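Glyco_hydro_cc domain-containing protein (Trichoderma gamsii, PDB 6UBD) probably binds beta-1,3-glucan oligosaccharides through a glycoside hydrolase family 128 (subgroup VII) catalytic-core fold. Local coordinates at residues D40-L43 with A44-D48; W53-T57 with P58-S62. All blocks are in the same frame, centred on the assembly; numbering follows the deposited sequence.

Contact 1. Residues D40-L43 with A44-D48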
# COMPACT_ATOMS: atom_id res chain seq x y z
N ASP A 40 10.74 -5.06 0.13
CA ASP A 40 12.06 -4.66 -0.35
C ASP A 40 12.81 -5.79 -1.08
O ASP A 40 13.96 -5.57 -1.43
CB ASP A 40 12.89 -3.98 0.75
CG ASP A 40 13.01 -4.87 1.99
OD1 ASP A 40 13.09 -6.13 1.83
OD2 ASP A 40 12.95 -4.29 3.14
N THR A 41 12.21 -6.94 -1.31
CA THR A 41 13.02 -8.03 -1.95
C THR A 41 13.55 -7.66 -3.36
O THR A 41 14.68 -8.08 -3.65
CB THR A 41 12.24 -9.34 -2.02
OG1 THR A 41 11.07 -9.23 -2.85
CG2 THR A 41 11.91 -9.87 -0.65
N ALA A 42 12.78 -6.87 -4.12
CA ALA A 42 13.16 -6.52 -5.52
C ALA A 42 13.61 -5.06 -5.61
O ALA A 42 13.81 -4.53 -6.70
CB ALA A 42 12.04 -6.76 -6.50
N LEU A 43 13.77 -4.38 -4.45
CA LEU A 43 13.98 -2.92 -4.46
C LEU A 43 15.26 -2.52 -5.20
O LEU A 43 15.23 -1.45 -5.86
CB LEU A 43 13.93 -2.46 -3.01
CG LEU A 43 13.83 -0.97 -2.70
CD1 LEU A 43 12.66 -0.37 -3.44
CD2 LEU A 43 13.79 -0.70 -1.20
N ALA A 44 16.34 -3.29 -5.08
CA ALA A 44 17.59 -2.92 -5.79
C ALA A 44 17.35 -2.89 -7.29
O ALA A 44 17.91 -2.03 -8.02
CB ALA A 44 18.76 -3.81 -5.42
N PHE A 45 16.62 -3.85 -7.82
CA PHE A 45 16.39 -3.98 -9.29
C PHE A 45 15.47 -2.85 -9.80
O PHE A 45 15.65 -2.39 -10.95
CB PHE A 45 15.75 -5.34 -9.62
CG PHE A 45 16.50 -6.56 -9.17
CD1 PHE A 45 17.73 -6.82 -9.70
CD2 PHE A 45 16.01 -7.40 -8.17
CE1 PHE A 45 18.39 -8.00 -9.35
CE2 PHE A 45 16.71 -8.53 -7.75
CZ PHE A 45 17.91 -8.81 -8.33
N TRP A 46 14.52 -2.38 -8.97
CA TRP A 46 13.49 -1.43 -9.44
C TRP A 46 13.84 0.06 -9.15
O TRP A 46 13.22 0.95 -9.75
CB TRP A 46 12.17 -1.75 -8.78
CG TRP A 46 11.53 -3.06 -9.15
CD1 TRP A 46 11.72 -3.83 -10.27
CD2 TRP A 46 10.53 -3.75 -8.38
NE1 TRP A 46 10.89 -4.90 -10.26
CE2 TRP A 46 10.15 -4.90 -9.10
CE3 TRP A 46 9.90 -3.45 -7.17
CZ2 TRP A 46 9.15 -5.76 -8.63
CZ3 TRP A 46 8.91 -4.31 -6.68
CH2 TRP A 46 8.55 -5.45 -7.44
N LYS A 47 14.79 0.32 -8.21
CA LYS A 47 15.01 1.62 -7.57
C LYS A 47 14.98 2.82 -8.53
O LYS A 47 14.41 3.89 -8.22
CB LYS A 47 16.38 1.61 -6.84
CG LYS A 47 16.60 2.72 -5.85
CD LYS A 47 18.03 2.73 -5.39
CE LYS A 47 18.24 3.78 -4.36
NZ LYS A 47 19.63 3.81 -3.90
N ASP A 48 15.71 2.68 -9.64
CA ASP A 48 15.94 3.86 -10.53
C ASP A 48 14.64 4.32 -11.24
O ASP A 48 14.60 5.43 -11.75
CB ASP A 48 17.03 3.64 -11.54
CG ASP A 48 17.38 4.90 -12.29
OD1 ASP A 48 17.83 5.83 -11.65
OD2 ASP A 48 17.33 4.89 -13.58
O HOH W 1 16.62 -6.24 -4.50
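A42 lies beneath the indole of W46 at the start of helix 43-46, the first helix, directly after strand 35-38, of what is, as in family 128 glycoside hydrolases, a (beta/alpha)8-type barrel. The segment is a worked example of how a turn hands over to a helix: a type I beta turn from D40 to L43, held by L43 N to D40 O, delivers A42 to the N-cap position.

The backbone bonds centre on two carbonyls, each accepting from the residues three and four positions on. A42 O accepts from W46 N at 3.2 Å, and it also receives a weak bond from F45 N. L43 O receives only weak bonds across the contact, from K47 N at 3.0 Å and from W46 N, which thus divides its hydrogen between the carbonyls of A42 and L43. A water bridges T41 O and A44 N, giving this first-turn amide an acceptor that the helix does not provide.

Apolar contact is concentrated on one side chain. W46 turns its CG anti to its own carbonyl carbon (chi1 -66°), which swings the indole back over the turn. F45 is more loosely engaged, its CD2 standing 4.4 Å from A42 CB. The indole is also held by outside partners: NE1 bonds to G265 O, Y268 meets the ring edge-to-face, and W46 touches S37 of strand 35-38, so this face of the helix is seated on the core while A44 and F45 are exposed. At the centre of the packing, A42 CB makes a CH-pi contact 3.6 Å from the centroid of the six-membered ring of W46, only 7° off the ring normal.

Contact 2. Residues W53-T57 with P58-S62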
# COMPACT_ATOMS: atom_id res chain seq x y z
N TRP A 53 8.84 3.74 -1.37
CA TRP A 53 8.50 2.35 -0.93
C TRP A 53 7.93 2.36 0.49
O TRP A 53 8.16 3.34 1.24
CB TRP A 53 9.69 1.38 -1.03
CG TRP A 53 10.62 1.20 0.13
CD1 TRP A 53 10.75 0.06 0.90
CD2 TRP A 53 11.65 2.11 0.61
NE1 TRP A 53 11.80 0.18 1.79
CE2 TRP A 53 12.34 1.44 1.65
CE3 TRP A 53 11.99 3.43 0.30
CZ2 TRP A 53 13.39 2.05 2.36
CZ3 TRP A 53 13.02 4.03 1.00
CH2 TRP A 53 13.71 3.33 2.00
N HIS A 54 7.28 1.29 0.86
CA HIS A 54 6.93 0.99 2.26
C HIS A 54 7.30 -0.45 2.60
O HIS A 54 7.54 -1.23 1.65
CB HIS A 54 5.47 1.36 2.60
CG HIS A 54 4.49 0.30 2.19
ND1 HIS A 54 4.13 -0.71 3.04
CD2 HIS A 54 3.72 0.17 1.07
CE1 HIS A 54 3.18 -1.43 2.46
NE2 HIS A 54 2.91 -0.92 1.25
N ASP A 55 7.34 -0.82 3.87
CA ASP A 55 7.62 -2.21 4.29
C ASP A 55 6.75 -2.58 5.49
O ASP A 55 7.16 -3.46 6.22
CB ASP A 55 9.11 -2.42 4.53
CG ASP A 55 9.64 -1.65 5.74
OD1 ASP A 55 8.87 -0.92 6.39
OD2 ASP A 55 10.86 -1.84 6.05
N TRP A 56 5.56 -2.00 5.57
CA TRP A 56 4.60 -2.26 6.67
C TRP A 56 5.10 -1.80 8.07
O TRP A 56 4.38 -2.04 9.05
CB TRP A 56 4.15 -3.73 6.69
CG TRP A 56 3.44 -4.15 5.42
CD1 TRP A 56 2.12 -4.00 5.09
CD2 TRP A 56 4.05 -4.83 4.30
NE1 TRP A 56 1.86 -4.51 3.84
CE2 TRP A 56 3.03 -4.98 3.34
CE3 TRP A 56 5.36 -5.28 4.00
CZ2 TRP A 56 3.29 -5.57 2.09
CZ3 TRP A 56 5.59 -5.85 2.75
CH2 TRP A 56 4.57 -6.02 1.80
N THR A 57 6.30 -1.22 8.17
CA THR A 57 6.87 -0.78 9.47
C THR A 57 6.82 0.74 9.64
O THR A 57 6.54 1.50 8.71
CB THR A 57 8.33 -1.24 9.65
OG1 THR A 57 9.28 -0.35 9.00
CG2 THR A 57 8.55 -2.70 9.27
N PRO A 58 7.03 1.27 10.87
CA PRO A 58 7.08 2.72 11.10
C PRO A 58 8.20 3.48 10.40
O PRO A 58 8.09 4.69 10.28
CB PRO A 58 7.22 2.81 12.63
CG PRO A 58 6.57 1.54 13.15
CD PRO A 58 7.01 0.52 12.13
N ALA A 59 9.26 2.75 9.99
CA ALA A 59 10.50 3.39 9.48
C ALA A 59 11.15 2.46 8.45
O ALA A 59 12.11 1.75 8.76
CB ALA A 59 11.44 3.74 10.59
N PRO A 60 10.70 2.43 7.17
CA PRO A 60 11.30 1.56 6.17
C PRO A 60 12.80 1.84 6.11
O PRO A 60 13.17 2.98 5.93
CB PRO A 60 10.65 1.90 4.84
CG PRO A 60 9.37 2.64 5.22
CD PRO A 60 9.54 3.15 6.62
N SER A 61 13.62 0.78 6.26
CA SER A 61 15.09 1.11 6.34
C SER A 61 15.98 0.19 5.51
O SER A 61 17.24 0.28 5.71
CB SER A 61 15.57 1.14 7.77
OG SER A 61 15.26 -0.16 8.27
N SER A 62 15.45 -0.59 4.56
CA SER A 62 16.38 -1.34 3.67
C SER A 62 17.39 -0.36 3.05
O SER A 62 16.98 0.66 2.46
CB SER A 62 15.65 -2.04 2.54
OG SER A 62 16.54 -2.60 1.58
O HOH W 2 12.65 -1.66 3.93
O HOH W 3 11.65 -0.71 10.40
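P60 folds back against W53 and D55, and together with T57 it shows how a chain leaving a strand can bend sharply on a few side chains. Its CB sits over one face of the W53 indole, offset toward the rim, with 3.6 Å between P60 CB and W53 CE2. The carboxylate of D55 comes in from another side, roughly at right angles, and D55 OD2 lies 3.4 Å from P60 CA.

T57 ties the bend together through D55. With CG placed between the backbone N and carbonyl carbon (chi1 68°), D55 brings OD1 to T57, which grips it twice from the same face of the carboxylate: the hydroxyl OG1 donates at 2.7 Å on the syn side, and T57 N at 3.1 Å from above the plane, 38° out of it. T57 OG1 in turn accepts from A59 N at 3.3 Å, and a water donates to both T57 OG1 and A59 O.

W53 adds a polar link at its edge, where NE1 donates to a second water lying in the ring plane. That water also accepts from S62 N and donates a hydrogen bond to D55 OD2, joining strand, turn and following loop. Replacing D55 by an alanine would probably leave the T57 amide and hydroxyl without their shared acceptor and this water without its carboxylate mate, freeing the turn to shift.

Outside these segments, P70 packs on P60, and S72 OG bonds to P58 O. The D55 OD1 bond from T57 N defines an Asx turn, in the connection from strand 52-54 to strand 69-73, which pair in parallel in the barrel-like sheet.

Both contacts are partly buried connections at the ends of neighbouring parallel strands: contact 1 follows strand 35-38 and starts helix 43-46, while contact 2 follows strand 52-54 and leads toward strand 69-73. The centre of contact 2 lies about 11 Å from the centre of the chain, that of contact 1 about 16 Å. Their chemistry differs: water bridges each, but at 40-48 between backbone atoms, and at 53-62 it joins side chains as well. Residues 40-48 rely on main-chain carbonyls and one aromatic face, whereas residues 53-62 add a carboxylate and a hydroxyl to proline packing. They touch directly, L43 CD2 lying 3.7 Å from W53 NE1 and D40 OD2 packing on S62 CB.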